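Pectinesterase (Sitophilus oryzae, PDB 4PMH) hydrolyses the methyl esters of pectin, releasing methanol and polygalacturonate, and probably helps the rice weevil digest plant cell walls. Local coordinates at residues T104-A109 against A170-D175; L196-T201 against Y242-R247. All coordinates share one frame; numbering follows the deposited sequence.

Contact 1 of 2, residues T104-A109 against A170-D175; sequences TLNMPA and AKNTGD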
loop_
_atom_site.group_PDB
_atom_site.type_symbol
_atom_site.label_atom_id
_atom_site.label_comp_id
_atom_site.label_asym_id
_atom_site.label_seq_id
_atom_site.Cartn_x
_atom_site.Cartn_y
_atom_site.Cartn_z
ATOM N N THR A 104 15.445 -5.486 -2.303
ATOM C CA THR A 104 15.113 -4.978 -3.617
ATOM C C THR A 104 15.221 -6.017 -4.728
ATOM O O THR A 104 16.131 -6.845 -4.712
ATOM C CB THR A 104 16.005 -3.758 -3.986
ATOM O OG1 THR A 104 15.658 -3.304 -5.296
ATOM C CG2 THR A 104 17.516 -4.083 -3.964
ATOM N N LEU A 105 14.310 -5.935 -5.694
ATOM C CA LEU A 105 14.379 -6.741 -6.915
ATOM C C LEU A 105 13.749 -5.964 -8.055
ATOM O O LEU A 105 12.953 -5.066 -7.803
ATOM C CB LEU A 105 13.612 -8.049 -6.728
ATOM C CG LEU A 105 14.233 -9.140 -5.870
ATOM C CD1 LEU A 105 13.223 -10.234 -5.598
ATOM C CD2 LEU A 105 15.466 -9.710 -6.554
ATOM N N ASN A 106 14.142 -6.284 -9.293
ATOM C CA ASN A 106 13.476 -5.791 -10.519
ATOM C C ASN A 106 12.627 -6.961 -11.005
ATOM O O ASN A 106 13.114 -7.853 -11.705
ATOM C CB ASN A 106 14.516 -5.392 -11.584
ATOM C CG ASN A 106 13.899 -4.824 -12.869
ATOM O OD1 ASN A 106 12.723 -5.013 -13.177
ATOM N ND2 ASN A 106 14.740 -4.159 -13.659
ATOM N N MET A 107 11.365 -6.977 -10.596
ATOM C CA MET A 107 10.523 -8.149 -10.781
ATOM C C MET A 107 9.097 -7.718 -11.038
ATOM O O MET A 107 8.262 -7.725 -10.121
ATOM C CB MET A 107 10.594 -9.065 -9.553
ATOM C CG MET A 107 9.971 -10.445 -9.787
ATOM S SD MET A 107 10.342 -11.629 -8.472
ATOM C CE MET A 107 9.240 -11.083 -7.174
ATOM N N PRO A 108 8.805 -7.334 -12.289
ATOM C CA PRO A 108 7.436 -6.952 -12.640
ATOM C C PRO A 108 6.451 -8.126 -12.717
ATOM O O PRO A 108 6.853 -9.293 -12.714
ATOM C CB PRO A 108 7.600 -6.304 -14.024
ATOM C CG PRO A 108 8.778 -7.017 -14.629
ATOM C CD PRO A 108 9.714 -7.273 -13.455
ATOM N N ALA A 109 5.164 -7.797 -12.788
ATOM C CA ALA A 109 4.112 -8.801 -13.023
ATOM C C ALA A 109 4.378 -9.589 -14.308
ATOM O O ALA A 109 3.952 -10.744 -14.433
ATOM C CB ALA A 109 2.756 -8.142 -13.123
ATOM N N ALA A 170 11.334 -2.354 -10.965
ATOM C CA ALA A 170 10.894 -2.495 -12.355
ATOM C C ALA A 170 10.304 -1.193 -12.892
ATOM O O ALA A 170 9.310 -0.684 -12.359
ATOM C CB ALA A 170 9.881 -3.613 -12.494
ATOM N N LYS A 171 10.943 -0.678 -13.937
ATOM C CA LYS A 171 10.458 0.459 -14.710
ATOM C C LYS A 171 10.775 0.235 -16.220
ATOM O O LYS A 171 11.034 1.176 -16.965
ATOM C CB LYS A 171 11.091 1.760 -14.190
ATOM C CG LYS A 171 12.601 1.689 -13.993
ATOM C CD LYS A 171 13.185 3.000 -13.473
ATOM C CE LYS A 171 13.720 3.886 -14.592
ATOM N NZ LYS A 171 14.505 5.043 -14.062
ATOM N N ASN A 172 10.690 -1.017 -16.657
ATOM C CA ASN A 172 11.258 -1.443 -17.946
ATOM C C ASN A 172 10.442 -0.946 -19.158
ATOM O O ASN A 172 11.008 -0.616 -20.209
ATOM C CB ASN A 172 11.415 -2.969 -17.934
ATOM C CG ASN A 172 12.197 -3.454 -16.718
ATOM O OD1 ASN A 172 13.400 -3.239 -16.625
ATOM N ND2 ASN A 172 11.513 -4.094 -15.771
ATOM N N THR A 173 9.117 -0.914 -18.995
ATOM C CA THR A 173 8.197 -0.246 -19.920
ATOM C C THR A 173 7.211 0.574 -19.094
ATOM O O THR A 173 7.146 0.429 -17.877
ATOM C CB THR A 173 7.375 -1.244 -20.755
ATOM O OG1 THR A 173 6.344 -1.816 -19.937
ATOM C CG2 THR A 173 8.254 -2.368 -21.338
ATOM N N GLY A 174 6.423 1.412 -19.764
ATOM C CA GLY A 174 5.370 2.170 -19.094
ATOM C C GLY A 174 4.160 1.330 -18.699
ATOM O O GLY A 174 3.259 1.823 -18.049
ATOM N N ASP A 175 4.114 0.065 -19.103
ATOM C CA ASP A 175 2.962 -0.793 -18.809
ATOM C C ASP A 175 3.173 -1.779 -17.644
ATOM O O ASP A 175 2.241 -2.501 -17.291
ATOM C CB ASP A 175 2.547 -1.585 -20.072
ATOM C CG ASP A 175 1.701 -0.762 -21.063
ATOM O OD1 ASP A 175 1.407 0.423 -20.797
ATOM O OD2 ASP A 175 1.322 -1.320 -22.124
#
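Asn106 and Asn172 meet tip to tip, their amides only 4° from coplanar, and form an unequal pair of bonds. In the stronger one, Asn172 ND2 donates to Asn106 OD1 over 3.0 Å; the donor lies in the carbonyl plane on a lone pair, and the N-H points almost straight at the oxygen (173°). The return bond, from Asn106 ND2 to Asn172 OD1 at 3.4 Å, is weak, but the two together keep the amides in nearly one plane. In Asn106 the CG stands anti to the backbone N (chi1 -178°), on the side of the carbonyl carbon, and the amide beyond it ends beside Ala170. There OD1 also packs against the alanine, 3.2 Å from Ala170 CB.

Next to the amide pair the contact turns apolar. Ala170 CB points at the other segment and rests against the proline ring, 3.8 Å from Pro108 CD, while Asn172 crosses that ring at about a right angle. The methyl group thus meets both OD1 of Asn106 and the ring of Pro108.

A second shell surrounds them. Asn172 ND2 also bonds to Gln176 OE1, so its amide is gripped from its own loop as well, and Met107 O accepts from Asn168 ND2, tying down the backbone between Asn106 and Pro108. Met107, its CB directed away from the 170-175 loop, packs on Tyr116 and Leu119 of helix 113-120. The whole joins loops that leave two neighbouring parallel strands, 101-105 and 165-168, an example of how successive turns of a right-handed parallel beta-helix, the fold of pectin methylesterases, are tied together beyond their sheets.

Contact 2 of 2, residues L196-T201 against Y242-R247; sequences LGHQDT and YVKADR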
loop_
_atom_site.group_PDB
_atom_site.type_symbol
_atom_site.label_atom_id
_atom_site.label_comp_id
_atom_site.label_asym_id
_atom_site.label_seq_id
_atom_site.Cartn_x
_atom_site.Cartn_y
_atom_site.Cartn_z
ATOM N N LEU A 196 9.330 1.615 -2.257
ATOM C CA LEU A 196 9.797 2.235 -3.491
ATOM C C LEU A 196 9.396 1.441 -4.732
ATOM O O LEU A 196 9.607 0.247 -4.819
ATOM C CB LEU A 196 11.326 2.379 -3.492
ATOM C CG LEU A 196 12.054 2.817 -2.208
ATOM C CD1 LEU A 196 13.563 2.721 -2.388
ATOM C CD2 LEU A 196 11.652 4.211 -1.764
ATOM N N GLY A 197 8.831 2.124 -5.697
ATOM C CA GLY A 197 8.432 1.468 -6.905
ATOM C C GLY A 197 7.962 2.496 -7.885
ATOM O O GLY A 197 8.314 3.673 -7.785
ATOM N N HIS A 198 7.169 2.039 -8.839
ATOM C CA HIS A 198 6.590 2.934 -9.815
ATOM C C HIS A 198 5.104 2.685 -9.896
ATOM O O HIS A 198 4.333 3.416 -9.258
ATOM C CB HIS A 198 7.314 2.805 -11.137
ATOM C CG HIS A 198 8.618 3.522 -11.136
ATOM N ND1 HIS A 198 9.794 2.918 -10.756
ATOM C CD2 HIS A 198 8.918 4.815 -11.385
ATOM C CE1 HIS A 198 10.769 3.805 -10.787
ATOM N NE2 HIS A 198 10.264 4.963 -11.169
ATOM N N GLN A 199 4.692 1.656 -10.631
ATOM C CA GLN A 199 3.282 1.280 -10.709
ATOM C C GLN A 199 2.999 0.163 -9.709
ATOM O O GLN A 199 3.678 -0.845 -9.732
ATOM C CB GLN A 199 2.951 0.819 -12.129
ATOM C CG GLN A 199 1.483 0.583 -12.397
ATOM C CD GLN A 199 1.165 0.423 -13.891
ATOM O OE1 GLN A 199 2.015 0.658 -14.763
ATOM N NE2 GLN A 199 -0.056 0.024 -14.185
ATOM N N ASP A 200 1.985 0.338 -8.849
ATOM C CA ASP A 200 1.548 -0.692 -7.889
ATOM C C ASP A 200 2.550 -0.957 -6.766
ATOM O O ASP A 200 2.628 -2.057 -6.219
ATOM C CB ASP A 200 1.175 -2.012 -8.591
ATOM C CG ASP A 200 -0.020 -1.869 -9.534
ATOM O OD1 ASP A 200 -0.668 -0.815 -9.576
ATOM O OD2 ASP A 200 -0.311 -2.840 -10.232
ATOM N N THR A 201 3.297 0.071 -6.400
ATOM C CA THR A 201 4.258 -0.046 -5.298
ATOM C C THR A 201 3.710 -0.748 -4.052
ATOM O O THR A 201 4.305 -1.723 -3.579
ATOM C CB THR A 201 4.827 1.331 -4.923
ATOM O OG1 THR A 201 5.357 1.960 -6.096
ATOM C CG2 THR A 201 5.874 1.226 -3.821
ATOM N N TYR A 242 5.344 10.240 -2.613
ATOM C CA TYR A 242 6.186 10.967 -3.555
ATOM C C TYR A 242 5.955 10.459 -4.972
ATOM O O TYR A 242 6.222 9.295 -5.270
ATOM C CB TYR A 242 7.659 10.804 -3.166
ATOM C CG TYR A 242 8.589 11.749 -3.875
ATOM C CD1 TYR A 242 9.014 11.480 -5.160
ATOM C CD2 TYR A 242 9.028 12.927 -3.259
ATOM C CE1 TYR A 242 9.845 12.350 -5.827
ATOM C CE2 TYR A 242 9.868 13.814 -3.922
ATOM C CZ TYR A 242 10.266 13.517 -5.211
ATOM O OH TYR A 242 11.116 14.353 -5.902
ATOM N N VAL A 243 5.461 11.334 -5.828
ATOM C CA VAL A 243 5.160 10.997 -7.205
ATOM C C VAL A 243 6.416 11.206 -8.028
ATOM O O VAL A 243 6.868 12.326 -8.198
ATOM C CB VAL A 243 4.054 11.871 -7.780
ATOM C CG1 VAL A 243 3.682 11.404 -9.181
ATOM C CG2 VAL A 243 2.836 11.825 -6.873
ATOM N N LYS A 244 6.963 10.114 -8.530
ATOM C CA LYS A 244 8.204 10.148 -9.269
ATOM C C LYS A 244 7.951 10.538 -10.704
ATOM O O LYS A 244 6.894 10.270 -11.259
ATOM C CB LYS A 244 8.877 8.778 -9.239
ATOM C CG LYS A 244 9.579 8.454 -7.927
ATOM C CD LYS A 244 10.612 7.343 -8.086
ATOM C CE LYS A 244 11.855 7.790 -8.844
ATOM N NZ LYS A 244 12.852 8.546 -8.033
ATOM N N ALA A 245 8.958 11.160 -11.306
ATOM C CA ALA A 245 8.885 11.601 -12.695
ATOM C C ALA A 245 9.889 10.861 -13.597
ATOM O O ALA A 245 9.898 11.068 -14.819
ATOM C CB ALA A 245 9.117 13.107 -12.756
ATOM N N ASP A 246 10.691 9.972 -13.011
ATOM C CA ASP A 246 11.825 9.348 -13.717
ATOM C C ASP A 246 11.429 8.221 -14.654
ATOM O O ASP A 246 12.206 7.840 -15.531
ATOM C CB ASP A 246 12.842 8.784 -12.725
ATOM C CG ASP A 246 12.389 7.473 -12.121
ATOM O OD1 ASP A 246 11.173 7.341 -11.862
ATOM O OD2 ASP A 246 13.227 6.568 -11.928
ATOM N N ARG A 247 10.270 7.618 -14.432
ATOM C CA ARG A 247 9.778 6.647 -15.386
ATOM C C ARG A 247 8.864 7.346 -16.359
ATOM O O ARG A 247 8.810 6.999 -17.526
ATOM C CB ARG A 247 9.040 5.509 -14.689
ATOM C CG ARG A 247 8.674 4.362 -15.621
ATOM C CD ARG A 247 8.025 3.218 -14.867
ATOM N NE ARG A 247 6.666 3.557 -14.460
ATOM C CZ ARG A 247 5.570 2.867 -14.763
ATOM N NH1 ARG A 247 5.618 1.745 -15.493
ATOM N NH2 ARG A 247 4.403 3.306 -14.323
#
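His198 and Arg247 bury the most surface here, sliding past each other in opposite directions with imidazole and guanidinium planes 49° apart. The aliphatic part of the arginine does much of the touching: Arg247 CB comes within 3.4 Å of His198 CD2, and Arg247 CD lies 3.8 Å from His198 CG. The arginine chain has its CG anti to the backbone N (chi1 -172°) and is bent at chi3, which sets Arg247 NE beside His198 CB at 3.5 Å. Arg247 NH2 lies 3.6 Å from Gln199 CB, and Gln199 N is over one guanidinium face. The charged end has its main partner elsewhere, in a salt bridge from NH2 to Asp224.

At its edge the imidazole makes a short hydrogen bond, His198 NE2 to Asp246 OD1 at 2.6 Å. The acceptor uses its syn lone pair and lies close to the ring plane, with the carboxylate turned 21° from the ring. Lys244 adds its chain, CD being 3.9 Å from His198 NE2. An alanine at His198 would probably leave Asp246 OD1 without this donor and open a gap beside the arginine chain.

These contacts join the loop after strand 194-196 to the one after strand 240-243. The former carries Gln199 and Asp200, by similarity the transition-state stabiliser and the proton donor, consistent with a place in the active-site cleft of a pectin methylesterase beta-helix.

How the contacts relate
Contact 1 and contact 2 lie side by side on loops that leave strands of one parallel sheet, their centres 11 Å apart, and the loop 170-175 of the first touches the segment 242-247 of the second. Lys171 NZ makes a salt bridge to Asp246 OD2 at 2.9 Å, giving that carboxylate a second partner. Arg247 NH1 probably bonds to Thr173 O at 3.1 Å, and Lys171 CB packs on the arginine chain. Contact 2 holds two of the presumed catalytic residues and contact 1 lies beside them: the side chain of Gln199 is about 5 Å from that of Asp226, the nucleophile by similarity, and the side chain of Pro108 about 6 Å from that of Gln177, a likely substrate-binding residue.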